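Local coordinates for ethanolamine kinase Pv091845 (Plasmodium vivax, PDB 2QG7), which probably phosphorylates ethanolamine, the first step in making phosphatidylethanolamine from ethanolamine, at residues Ile202-Leu214 with Val291-Ile303. Residues are numbered along the deposited sequence; the frame is centred on the assembly and turned at random.
Sequences IAKNLKLLHDIKL and VLCHCDLLSSNII
Val291 lies against the His210 ring, and Leu292 packs beside Leu209, where the C-terminal part of helix 196-210 meets strand 290-293. CG2 of Val291 sits over one face of the His210 ring, 3.6 Å from the centroid, in a CH-pi contact. The carbonyl O of Leu206 lies over the opposite face, offset toward the rim. At the ring edge, CD2 of His210 comes 3.1 Å from the backbone O of Leu292. Both ring nitrogens are satisfied, ND1 by the hydroxyl of Tyr394 and NE2 by Asp363, which fixes the ring's rotation. Leu209 presses its branch point on the same carbonyl, with CG 3.2 Å from O of Leu292. Its CG stands anti to the backbone N (chi1 163°), and its CD2 reaches CB of His294 at 3.7 Å. Leu292 crosses Leu209 at about a right angle, and its CD2 meets CD1 of Ile212 at 4.1 Å. Toward the N-terminal end of the segment, CD1 of Leu206 touches CD2 of Leu297 at 3.8 Å, and Ile202 crosses Ile302. Residues 294-301 fit Brenner's motif, HxDxxxxN, and are probably the catalytic loop. Within it Asp296 N bonds to His294 ND1, and Asn301 ND2 to Asp296 O; His294 NE2 bonds to Ile350 O. The contact is largely buried and mostly apolar, with His210 as a polar element. Helix 151-163 covers Leu292 and Leu209, helix 360-369 supplies Asp363, and strand 347-349 packs on Leu297 and Ile302.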
ATOM      1  N   ILE D 202       9.436 -21.378  16.931  1.00 44.15           N
ATOM      2  CA  ILE D 202       8.800 -21.545  15.627  1.00 43.86           C
ATOM      3  C   ILE D 202       9.632 -22.461  14.730  1.00 43.43           C
ATOM      4  O   ILE D 202       9.088 -23.350  14.058  1.00 43.00           O
ATOM      5  CB  ILE D 202       8.519 -20.158  14.943  1.00 43.56           C
ATOM      6  CG1 ILE D 202       7.497 -19.373  15.772  1.00 44.56           C
ATOM      7  CG2 ILE D 202       8.035 -20.342  13.508  1.00 42.93           C
ATOM      8  CD1 ILE D 202       7.414 -17.852  15.508  1.00 42.76           C
ATOM      9  N   ALA D 203      10.941 -22.212  14.720  1.00 44.07           N
ATOM     10  CA  ALA D 203      11.928 -22.966  13.923  1.00 44.63           C
ATOM     11  C   ALA D 203      11.981 -24.434  14.330  1.00 45.17           C
ATOM     12  O   ALA D 203      11.969 -25.331  13.463  1.00 45.68           O
ATOM     13  CB  ALA D 203      13.286 -22.333  14.078  1.00 44.99           C
ATOM     14  N   LYS D 204      12.000 -24.687  15.647  1.00 45.98           N
ATOM     15  CA  LYS D 204      11.990 -26.080  16.179  1.00 45.80           C
ATOM     16  C   LYS D 204      10.752 -26.859  15.773  1.00 45.39           C
ATOM     17  O   LYS D 204      10.864 -28.036  15.394  1.00 46.06           O
ATOM     18  CB  LYS D 204      12.100 -26.110  17.698  1.00 46.64           C
ATOM     19  CG  LYS D 204      13.470 -25.796  18.253  1.00 47.53           C
ATOM     20  CD  LYS D 204      13.391 -25.967  19.749  1.00 53.93           C
ATOM     21  CE  LYS D 204      14.548 -25.282  20.455  1.00 57.13           C
ATOM     22  NZ  LYS D 204      15.837 -25.977  20.142  1.00 61.32           N
ATOM     23  N   ASN D 205       9.581 -26.211  15.860  1.00 44.44           N
ATOM     24  CA  ASN D 205       8.306 -26.811  15.417  1.00 43.42           C
ATOM     25  C   ASN D 205       8.231 -26.986  13.919  1.00 42.94           C
ATOM     26  O   ASN D 205       7.643 -27.936  13.410  1.00 43.07           O
ATOM     27  CB  ASN D 205       7.112 -25.992  15.908  1.00 43.17           C
ATOM     28  CG  ASN D 205       5.825 -26.801  15.921  1.00 44.28           C
ATOM     29  OD1 ASN D 205       5.799 -27.947  16.362  1.00 48.21           O
ATOM     30  ND2 ASN D 205       4.759 -26.213  15.431  1.00 46.71           N
ATOM     31  N   LEU D 206       8.859 -26.063  13.204  1.00 44.30           N
ATOM     32  CA  LEU D 206       8.897 -26.102  11.733  1.00 45.25           C
ATOM     33  C   LEU D 206       9.782 -27.239  11.249  1.00 46.17           C
ATOM     34  O   LEU D 206       9.481 -27.852  10.241  1.00 47.20           O
ATOM     35  CB  LEU D 206       9.317 -24.730  11.132  1.00 44.24           C
ATOM     36  CG  LEU D 206       9.272 -24.624   9.591  1.00 43.12           C
ATOM     37  CD1 LEU D 206       7.838 -24.671   9.054  1.00 41.10           C
ATOM     38  CD2 LEU D 206       9.978 -23.384   9.100  1.00 42.50           C
ATOM     39  N   LYS D 207      10.876 -27.520  11.971  1.00 48.13           N
ATOM     40  CA  LYS D 207      11.713 -28.688  11.670  1.00 49.20           C
ATOM     41  C   LYS D 207      10.963 -30.006  11.898  1.00 49.26           C
ATOM     42  O   LYS D 207      11.021 -30.908  11.044  1.00 48.88           O
ATOM     43  CB  LYS D 207      12.994 -28.677  12.496  1.00 50.15           C
ATOM     44  CG  LYS D 207      14.233 -28.877  11.634  1.00 53.43           C
ATOM     45  CD  LYS D 207      14.297 -30.310  11.131  1.00 60.78           C
ATOM     46  CE  LYS D 207      15.204 -30.437   9.946  1.00 62.38           C
ATOM     47  NZ  LYS D 207      16.599 -30.218  10.435  1.00 67.14           N
ATOM     48  N   LEU D 208      10.263 -30.106  13.044  1.00 48.91           N
ATOM     49  CA  LEU D 208       9.345 -31.212  13.284  1.00 49.52           C
ATOM     50  C   LEU D 208       8.372 -31.477  12.127  1.00 50.16           C
ATOM     51  O   LEU D 208       8.138 -32.620  11.769  1.00 51.11           O
ATOM     52  CB  LEU D 208       8.557 -30.982  14.576  1.00 50.23           C
ATOM     53  CG  LEU D 208       9.333 -31.027  15.905  1.00 53.22           C
ATOM     54  CD1 LEU D 208       8.490 -30.512  17.122  1.00 55.66           C
ATOM     55  CD2 LEU D 208       9.822 -32.451  16.158  1.00 55.01           C
ATOM     56  N   LEU D 209       7.780 -30.419  11.561  1.00 50.40           N
ATOM     57  CA  LEU D 209       6.959 -30.530  10.379  1.00 49.92           C
ATOM     58  C   LEU D 209       7.784 -30.991   9.184  1.00 50.27           C
ATOM     59  O   LEU D 209       7.381 -31.870   8.421  1.00 50.48           O
ATOM     60  CB  LEU D 209       6.246 -29.186  10.107  1.00 50.53           C
ATOM     61  CG  LEU D 209       5.626 -28.861   8.741  1.00 49.37           C
ATOM     62  CD1 LEU D 209       4.422 -29.718   8.486  1.00 48.92           C
ATOM     63  CD2 LEU D 209       5.268 -27.400   8.650  1.00 50.71           C
ATOM     64  N   HIS D 210       8.955 -30.395   9.022  1.00 51.42           N
ATOM     65  CA  HIS D 210       9.790 -30.716   7.872  1.00 52.17           C
ATOM     66  C   HIS D 210      10.434 -32.115   7.924  1.00 52.65           C
ATOM     67  O   HIS D 210      10.888 -32.629   6.899  1.00 51.96           O
ATOM     68  CB  HIS D 210      10.805 -29.590   7.627  1.00 51.52           C
ATOM     69  CG  HIS D 210      10.175 -28.330   7.098  1.00 51.61           C
ATOM     70  ND1 HIS D 210      10.895 -27.167   6.857  1.00 50.88           N
ATOM     71  CD2 HIS D 210       8.886 -28.054   6.778  1.00 49.16           C
ATOM     72  CE1 HIS D 210      10.073 -26.234   6.407  1.00 48.80           C
ATOM     73  NE2 HIS D 210       8.851 -26.747   6.353  1.00 48.99           N
ATOM     74  N   ASP D 211      10.452 -32.720   9.116  1.00 54.27           N
ATOM     75  CA  ASP D 211      11.028 -34.054   9.351  1.00 55.22           C
ATOM     76  C   ASP D 211      10.102 -35.185   8.959  1.00 56.16           C
ATOM     77  O   ASP D 211      10.534 -36.319   8.830  1.00 57.07           O
ATOM     78  CB  ASP D 211      11.410 -34.230  10.817  1.00 55.20           C
ATOM     79  CG  ASP D 211      12.734 -33.551  11.166  1.00 56.34           C
ATOM     80  OD1 ASP D 211      13.558 -33.339  10.242  1.00 58.98           O
ATOM     81  OD2 ASP D 211      12.955 -33.229  12.358  1.00 56.50           O
ATOM     82  N   ILE D 212       8.829 -34.882   8.780  1.00 57.98           N
ATOM     83  CA  ILE D 212       7.842 -35.868   8.378  1.00 59.91           C
ATOM     84  C   ILE D 212       8.221 -36.476   7.033  1.00 62.91           C
ATOM     85  O   ILE D 212       8.301 -35.775   6.018  1.00 63.29           O
ATOM     86  CB  ILE D 212       6.404 -35.271   8.347  1.00 59.11           C
ATOM     87  CG1 ILE D 212       6.003 -34.776   9.732  1.00 58.16           C
ATOM     88  CG2 ILE D 212       5.395 -36.273   7.880  1.00 56.95           C
ATOM     89  CD1 ILE D 212       4.686 -34.081   9.729  1.00 58.48           C
ATOM     90  N   LYS D 213       8.445 -37.792   7.046  1.00 66.18           N
ATOM     91  CA  LYS D 213       8.832 -38.541   5.858  1.00 69.40           C
ATOM     92  C   LYS D 213       7.697 -38.677   4.869  1.00 70.68           C
ATOM     93  O   LYS D 213       6.532 -38.915   5.252  1.00 70.12           O
ATOM     94  CB  LYS D 213       9.389 -39.921   6.237  1.00 69.72           C
ATOM     95  CG  LYS D 213      10.777 -39.861   6.892  1.00 72.54           C
ATOM     96  CD  LYS D 213      11.257 -41.253   7.279  1.00 77.35           C
ATOM     97  CE  LYS D 213      12.425 -41.171   8.302  1.00 79.71           C
ATOM     98  NZ  LYS D 213      12.947 -42.559   8.524  1.00 82.33           N
ATOM     99  N   LEU D 214       8.062 -38.529   3.586  1.00 73.28           N
ATOM    100  CA  LEU D 214       7.077 -38.601   2.505  1.00 76.03           C
ATOM    101  C   LEU D 214       7.390 -39.778   1.615  1.00 77.70           C
ATOM    102  O   LEU D 214       8.314 -39.728   0.788  1.00 77.71           O
ATOM    103  CB  LEU D 214       7.017 -37.285   1.693  1.00 75.99           C
ATOM    104  CG  LEU D 214       6.566 -36.002   2.431  1.00 75.97           C
ATOM    105  CD1 LEU D 214       6.598 -34.787   1.464  1.00 76.84           C
ATOM    106  CD2 LEU D 214       5.142 -36.173   3.025  1.00 75.72           C
ATOM    107  N   VAL D 291       9.890 -31.048   1.258  1.00 52.20           N
ATOM    108  CA  VAL D 291       9.383 -31.516   2.549  1.00 51.68           C
ATOM    109  C   VAL D 291       7.909 -31.177   2.665  1.00 51.38           C
ATOM    110  O   VAL D 291       7.333 -30.534   1.774  1.00 52.71           O
ATOM    111  CB  VAL D 291      10.196 -30.940   3.732  1.00 51.64           C
ATOM    112  CG1 VAL D 291      11.681 -31.308   3.571  1.00 51.64           C
ATOM    113  CG2 VAL D 291      10.077 -29.455   3.807  1.00 51.95           C
ATOM    114  N   LEU D 292       7.262 -31.642   3.726  1.00 51.00           N
ATOM    115  CA  LEU D 292       5.875 -31.249   3.964  1.00 48.74           C
ATOM    116  C   LEU D 292       5.958 -29.877   4.576  1.00 48.06           C
ATOM    117  O   LEU D 292       6.447 -29.708   5.720  1.00 47.61           O
ATOM    118  CB  LEU D 292       5.209 -32.220   4.926  1.00 49.17           C
ATOM    119  CG  LEU D 292       3.697 -32.097   5.148  1.00 49.36           C
ATOM    120  CD1 LEU D 292       2.937 -32.001   3.818  1.00 47.29           C
ATOM    121  CD2 LEU D 292       3.199 -33.242   6.003  1.00 47.70           C
ATOM    122  N   CYS D 293       5.509 -28.891   3.800  1.00 46.89           N
ATOM    123  CA  CYS D 293       5.520 -27.493   4.229  1.00 45.45           C
ATOM    124  C   CYS D 293       4.168 -27.054   4.789  1.00 44.53           C
ATOM    125  O   CYS D 293       3.147 -27.627   4.478  1.00 44.48           O
ATOM    126  CB  CYS D 293       5.911 -26.634   3.044  1.00 45.92           C
ATOM    127  SG  CYS D 293       7.631 -26.839   2.510  1.00 45.53           S
ATOM    128  N   HIS D 294       4.168 -26.047   5.653  1.00 44.72           N
ATOM    129  CA  HIS D 294       2.919 -25.408   6.065  1.00 44.32           C
ATOM    130  C   HIS D 294       2.310 -24.499   4.976  1.00 44.25           C
ATOM    131  O   HIS D 294       1.094 -24.583   4.673  1.00 44.34           O
ATOM    132  CB  HIS D 294       3.122 -24.633   7.348  1.00 44.13           C
ATOM    133  CG  HIS D 294       1.846 -24.058   7.897  1.00 44.56           C
ATOM    134  ND1 HIS D 294       1.249 -22.923   7.376  1.00 41.92           N
ATOM    135  CD2 HIS D 294       1.060 -24.457   8.924  1.00 41.03           C
ATOM    136  CE1 HIS D 294       0.151 -22.655   8.056  1.00 41.90           C
ATOM    137  NE2 HIS D 294       0.016 -23.566   9.003  1.00 42.51           N
ATOM    138  N   CYS D 295       3.161 -23.642   4.397  1.00 43.97           N
ATOM    139  CA  CYS D 295       2.856 -22.813   3.194  1.00 44.05           C
ATOM    140  C   CYS D 295       2.160 -21.474   3.427  1.00 43.68           C
ATOM    141  O   CYS D 295       2.028 -20.705   2.487  1.00 43.83           O
ATOM    142  CB  CYS D 295       2.118 -23.605   2.113  1.00 43.64           C
ATOM    143  SG  CYS D 295       2.953 -25.088   1.589  1.00 45.96           S
ATOM    144  N   ASP D 296       1.723 -21.229   4.669  1.00 43.87           N
ATOM    145  CA  ASP D 296       1.004 -20.032   5.069  1.00 44.02           C
ATOM    146  C   ASP D 296       1.352 -19.662   6.506  1.00 44.15           C
ATOM    147  O   ASP D 296       0.507 -19.457   7.386  1.00 43.82           O
ATOM    148  CB  ASP D 296      -0.510 -20.205   4.871  1.00 44.18           C
ATOM    149  CG  ASP D 296      -1.237 -18.887   4.872  1.00 46.86           C
ATOM    150  OD1 ASP D 296      -0.595 -17.820   4.597  1.00 48.06           O
ATOM    151  OD2 ASP D 296      -2.447 -18.900   5.187  1.00 50.01           O
ATOM    152  N   LEU D 297       2.641 -19.580   6.754  1.00 45.12           N
ATOM    153  CA  LEU D 297       3.097 -19.436   8.122  1.00 45.29           C
ATOM    154  C   LEU D 297       3.166 -17.976   8.525  1.00 45.32           C
ATOM    155  O   LEU D 297       4.215 -17.462   8.902  1.00 45.21           O
ATOM    156  CB  LEU D 297       4.408 -20.175   8.311  1.00 44.86           C
ATOM    157  CG  LEU D 297       4.683 -20.815   9.687  1.00 48.64           C
ATOM    158  CD1 LEU D 297       3.683 -21.927  10.095  1.00 44.14           C
ATOM    159  CD2 LEU D 297       6.138 -21.329   9.723  1.00 48.11           C
ATOM    160  N   LEU D 298       2.020 -17.311   8.428  1.00 45.83           N
ATOM    161  CA  LEU D 298       1.844 -15.961   8.983  1.00 45.64           C
ATOM    162  C   LEU D 298       1.626 -16.027  10.484  1.00 44.67           C
ATOM    163  O   LEU D 298       1.294 -17.068  11.013  1.00 44.06           O
ATOM    164  CB  LEU D 298       0.704 -15.188   8.283  1.00 45.83           C
ATOM    165  CG  LEU D 298      -0.546 -15.870   7.707  1.00 47.43           C
ATOM    166  CD1 LEU D 298      -1.597 -16.092   8.764  1.00 46.05           C
ATOM    167  CD2 LEU D 298      -1.132 -15.030   6.598  1.00 46.61           C
ATOM    168  N   SER D 299       1.820 -14.897  11.157  1.00 44.86           N
ATOM    169  CA  SER D 299       1.863 -14.852  12.622  1.00 46.04           C
ATOM    170  C   SER D 299       0.584 -15.270  13.307  1.00 46.02           C
ATOM    171  O   SER D 299       0.619 -15.820  14.385  1.00 46.80           O
ATOM    172  CB  SER D 299       2.285 -13.471  13.130  1.00 46.09           C
ATOM    173  OG  SER D 299       1.371 -12.489  12.663  1.00 48.95           O
ATOM    174  N   SER D 300      -0.545 -15.009  12.667  1.00 46.78           N
ATOM    175  CA  SER D 300      -1.864 -15.401  13.165  1.00 46.43           C
ATOM    176  C   SER D 300      -2.140 -16.890  13.001  1.00 45.86           C
ATOM    177  O   SER D 300      -3.070 -17.399  13.588  1.00 45.79           O
ATOM    178  CB  SER D 300      -2.966 -14.549  12.495  1.00 47.03           C
ATOM    179  OG  SER D 300      -3.132 -14.915  11.136  1.00 47.43           O
ATOM    180  N   ASN D 301      -1.315 -17.581  12.210  1.00 45.96           N
ATOM    181  CA  ASN D 301      -1.295 -19.051  12.129  1.00 44.70           C
ATOM    182  C   ASN D 301      -0.382 -19.775  13.134  1.00 44.67           C
ATOM    183  O   ASN D 301      -0.256 -20.989  13.098  1.00 44.19           O
ATOM    184  CB  ASN D 301      -0.994 -19.477  10.697  1.00 44.58           C
ATOM    185  CG  ASN D 301      -2.238 -19.453   9.831  1.00 43.43           C
ATOM    186  OD1 ASN D 301      -3.317 -19.346  10.371  1.00 44.43           O
ATOM    187  ND2 ASN D 301      -2.092 -19.534   8.508  1.00 42.56           N
ATOM    188  N   ILE D 302       0.232 -19.008  14.039  1.00 45.37           N
ATOM    189  CA  ILE D 302       1.137 -19.525  15.053  1.00 45.89           C
ATOM    190  C   ILE D 302       0.579 -19.174  16.424  1.00 47.00           C
ATOM    191  O   ILE D 302       0.404 -18.029  16.742  1.00 46.32           O
ATOM    192  CB  ILE D 302       2.573 -18.976  14.869  1.00 45.49           C
ATOM    193  CG1 ILE D 302       3.083 -19.243  13.461  1.00 42.98           C
ATOM    194  CG2 ILE D 302       3.540 -19.586  15.884  1.00 46.92           C
ATOM    195  CD1 ILE D 302       4.277 -18.409  13.086  1.00 41.93           C
ATOM    196  N   ILE D 303       0.301 -20.199  17.220  1.00 49.31           N
ATOM    197  CA  ILE D 303      -0.428 -20.081  18.496  1.00 50.47           C
ATOM    198  C   ILE D 303       0.531 -20.367  19.643  1.00 52.00           C
ATOM    199  O   ILE D 303       1.259 -21.363  19.622  1.00 52.20           O
ATOM    200  CB  ILE D 303      -1.635 -21.106  18.529  1.00 50.58           C
ATOM    201  CG1 ILE D 303      -2.479 -21.025  17.230  1.00 49.06           C
ATOM    202  CG2 ILE D 303      -2.470 -20.990  19.821  1.00 49.61           C
ATOM    203  CD1 ILE D 303      -3.281 -19.695  17.026  1.00 48.87           C
TER